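Local coordinates for HcgC (Methanococcus maripaludis S2, PDB 5O4M), which probably acts as an S-adenosylmethionine-dependent methyltransferase that methylates a pyridinol precursor during biosynthesis of the FeGP cofactor, at residues A[16-21]-A[223-228]. Numbering follows the deposited sequence.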
loop_
_atom_site.group_PDB
_atom_site.type_symbol
_atom_site.label_atom_id
_atom_site.label_comp_id
_atom_site.label_asym_id
_atom_site.label_seq_id
_atom_site.Cartn_x
_atom_site.Cartn_y
_atom_site.Cartn_z
ATOM N N ILE A 16 -22.566 5.655 5.502
ATOM C CA ILE A 16 -22.185 6.456 4.338
ATOM C C ILE A 16 -22.490 5.611 3.073
ATOM O O ILE A 16 -22.050 4.470 2.946
ATOM C CB ILE A 16 -20.694 6.883 4.437
ATOM C CG1 ILE A 16 -20.560 8.003 5.495
ATOM C CG2 ILE A 16 -20.113 7.332 3.077
ATOM C CD1 ILE A 16 -19.100 8.327 5.965
ATOM N N LYS A 17 -23.240 6.161 2.147
ATOM C CA LYS A 17 -23.615 5.472 0.920
ATOM C C LYS A 17 -22.832 6.065 -0.139
ATOM O O LYS A 17 -22.376 7.157 0.048
ATOM C CB LYS A 17 -25.123 5.631 0.596
ATOM C CG LYS A 17 -26.080 5.334 1.694
ATOM C CD LYS A 17 -25.798 4.054 2.385
ATOM C CE LYS A 17 -26.893 3.685 3.361
ATOM N NZ LYS A 17 -26.604 2.391 4.042
ATOM N N ILE A 18 -22.718 5.393 -1.277
ATOM C CA ILE A 18 -21.941 5.880 -2.414
ATOM C C ILE A 18 -22.451 7.273 -2.840
ATOM O O ILE A 18 -21.648 8.117 -3.186
ATOM C CB ILE A 18 -21.975 4.873 -3.611
ATOM C CG1 ILE A 18 -21.419 3.491 -3.198
ATOM C CG2 ILE A 18 -21.170 5.393 -4.799
ATOM C CD1 ILE A 18 -22.078 2.418 -3.818
ATOM N N LYS A 19 -23.786 7.500 -2.826
ATOM C CA LYS A 19 -24.382 8.792 -3.200
ATOM C C LYS A 19 -23.922 9.931 -2.269
ATOM O O LYS A 19 -23.847 11.084 -2.697
ATOM C CB LYS A 19 -25.917 8.703 -3.202
ATOM C CG LYS A 19 -26.560 8.605 -1.828
ATOM C CD LYS A 19 -28.061 8.498 -1.956
ATOM C CE LYS A 19 -28.791 8.778 -0.667
ATOM N NZ LYS A 19 -30.267 8.652 -0.838
ATOM N N ASP A 20 -23.638 9.619 -0.989
ATOM C CA ASP A 20 -23.164 10.608 -0.028
ATOM C C ASP A 20 -21.735 11.009 -0.438
ATOM O O ASP A 20 -21.342 12.152 -0.266
ATOM C CB ASP A 20 -23.161 10.042 1.397
ATOM C CG ASP A 20 -24.524 9.612 1.926
ATOM O OD1 ASP A 20 -25.552 10.115 1.414
ATOM O OD2 ASP A 20 -24.561 8.773 2.856
ATOM N N ILE A 21 -20.978 10.070 -0.999
ATOM C CA ILE A 21 -19.593 10.320 -1.454
ATOM C C ILE A 21 -19.624 11.195 -2.725
ATOM O O ILE A 21 -18.884 12.178 -2.855
ATOM C CB ILE A 21 -18.740 9.051 -1.629
ATOM C CG1 ILE A 21 -18.878 8.109 -0.399
ATOM C CG2 ILE A 21 -17.296 9.475 -1.809
ATOM C CD1 ILE A 21 -18.231 6.765 -0.408
ATOM N N THR A 223 -30.309 4.551 -8.178
ATOM C CA THR A 223 -30.669 3.514 -7.211
ATOM C C THR A 223 -29.374 2.795 -6.785
ATOM O O THR A 223 -29.204 2.487 -5.609
ATOM C CB THR A 223 -31.704 2.546 -7.813
ATOM O OG1 THR A 223 -32.917 3.262 -7.978
ATOM C CG2 THR A 223 -31.950 1.318 -6.935
ATOM N N GLU A 224 -28.476 2.510 -7.736
ATOM C CA GLU A 224 -27.216 1.830 -7.447
ATOM C C GLU A 224 -26.341 2.621 -6.455
ATOM O O GLU A 224 -25.620 1.995 -5.689
ATOM C CB GLU A 224 -26.461 1.498 -8.715
ATOM C CG GLU A 224 -27.115 0.412 -9.552
ATOM C CD GLU A 224 -26.563 0.247 -10.953
ATOM O OE1 GLU A 224 -25.765 1.105 -11.405
ATOM O OE2 GLU A 224 -26.899 -0.778 -11.590
ATOM N N LEU A 225 -26.413 3.967 -6.454
ATOM C CA LEU A 225 -25.659 4.833 -5.532
ATOM C C LEU A 225 -26.205 4.833 -4.079
ATOM O O LEU A 225 -25.526 5.323 -3.183
ATOM C CB LEU A 225 -25.647 6.274 -6.052
ATOM C CG LEU A 225 -24.977 6.552 -7.395
ATOM C CD1 LEU A 225 -25.030 8.043 -7.703
ATOM C CD2 LEU A 225 -23.569 6.056 -7.404
ATOM N N ASN A 226 -27.428 4.307 -3.838
ATOM C CA ASN A 226 -28.021 4.232 -2.498
ATOM C C ASN A 226 -27.370 3.112 -1.666
ATOM O O ASN A 226 -27.623 3.011 -0.469
ATOM C CB ASN A 226 -29.517 3.954 -2.553
ATOM C CG ASN A 226 -30.373 5.129 -2.950
ATOM O OD1 ASN A 226 -30.163 6.256 -2.512
ATOM N ND2 ASN A 226 -31.437 4.872 -3.697
ATOM N N MET A 227 -26.544 2.288 -2.287
ATOM C CA MET A 227 -25.872 1.192 -1.620
ATOM C C MET A 227 -24.816 1.739 -0.624
ATOM O O MET A 227 -24.193 2.773 -0.866
ATOM C CB MET A 227 -25.182 0.327 -2.729
ATOM C CG MET A 227 -24.861 -1.122 -2.379
ATOM S SD MET A 227 -26.357 -2.076 -2.036
ATOM C CE MET A 227 -26.079 -2.392 -0.133
ATOM N N SER A 228 -24.626 1.038 0.502
ATOM C CA SER A 228 -23.621 1.377 1.504
ATOM C C SER A 228 -22.323 1.332 0.749
ATOM O O SER A 228 -22.136 0.448 -0.102
ATOM C CB SER A 228 -23.559 0.345 2.619
ATOM O OG SER A 228 -24.622 0.557 3.510
#
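Ile18 and Leu225 form the apolar side of this contact, their side chains crossing at about a right angle with Ile18 CG2 3.6 Å from Leu225 CD2. The CG1–CD1 branch of Ile18 reaches the end of the type I turn from Glu224 to Met227, CD1 lying 3.9 Å from Met227 CB; Val181 of helix 177-193 also touches Ile18.

Ile18 and Lys19, at the start of helix 18-37, give their N-H groups to two carbonyls of the turn. Ile18 N binds Met227 O at 3.0 Å, with a C=O...N angle of 176°, beside a single beta bridge between Lys17 and Ser228, while Lys19 N reaches Leu225 O at 2.8 Å. At the N-cap, Lys17 gives its own N-H to Asp20 OD2, met from above the carboxylate plane.

Lys17 bends at chi2 (-48°), laying CG and CD beside Asn226 O and carrying NZ to within 2.8 Å of Ser228 OG. Both NZ and OG also bond to Ser14 O, so the ammonium is shared within a small polar cluster. An alanine in place of Lys17 would probably leave Ser228 OG without its ammonium partner and uncover Asn226 O. Lys19 stretches out beyond CG to set NZ 2.9 Å from Asn226 OD1, nearly in line with the amide C=O.

The side chain of Leu225 lies about 5 Å from that of Leu52, an S-adenosyl-L-homocysteine-binding residue, though about 11 Å from the ligand itself. The two lysines meet neutral oxygens rather than carboxylates here, which implies that the polar part of the contact rests on hydrogen bonds rather than ion pairs, beside the apolar packing of Ile18.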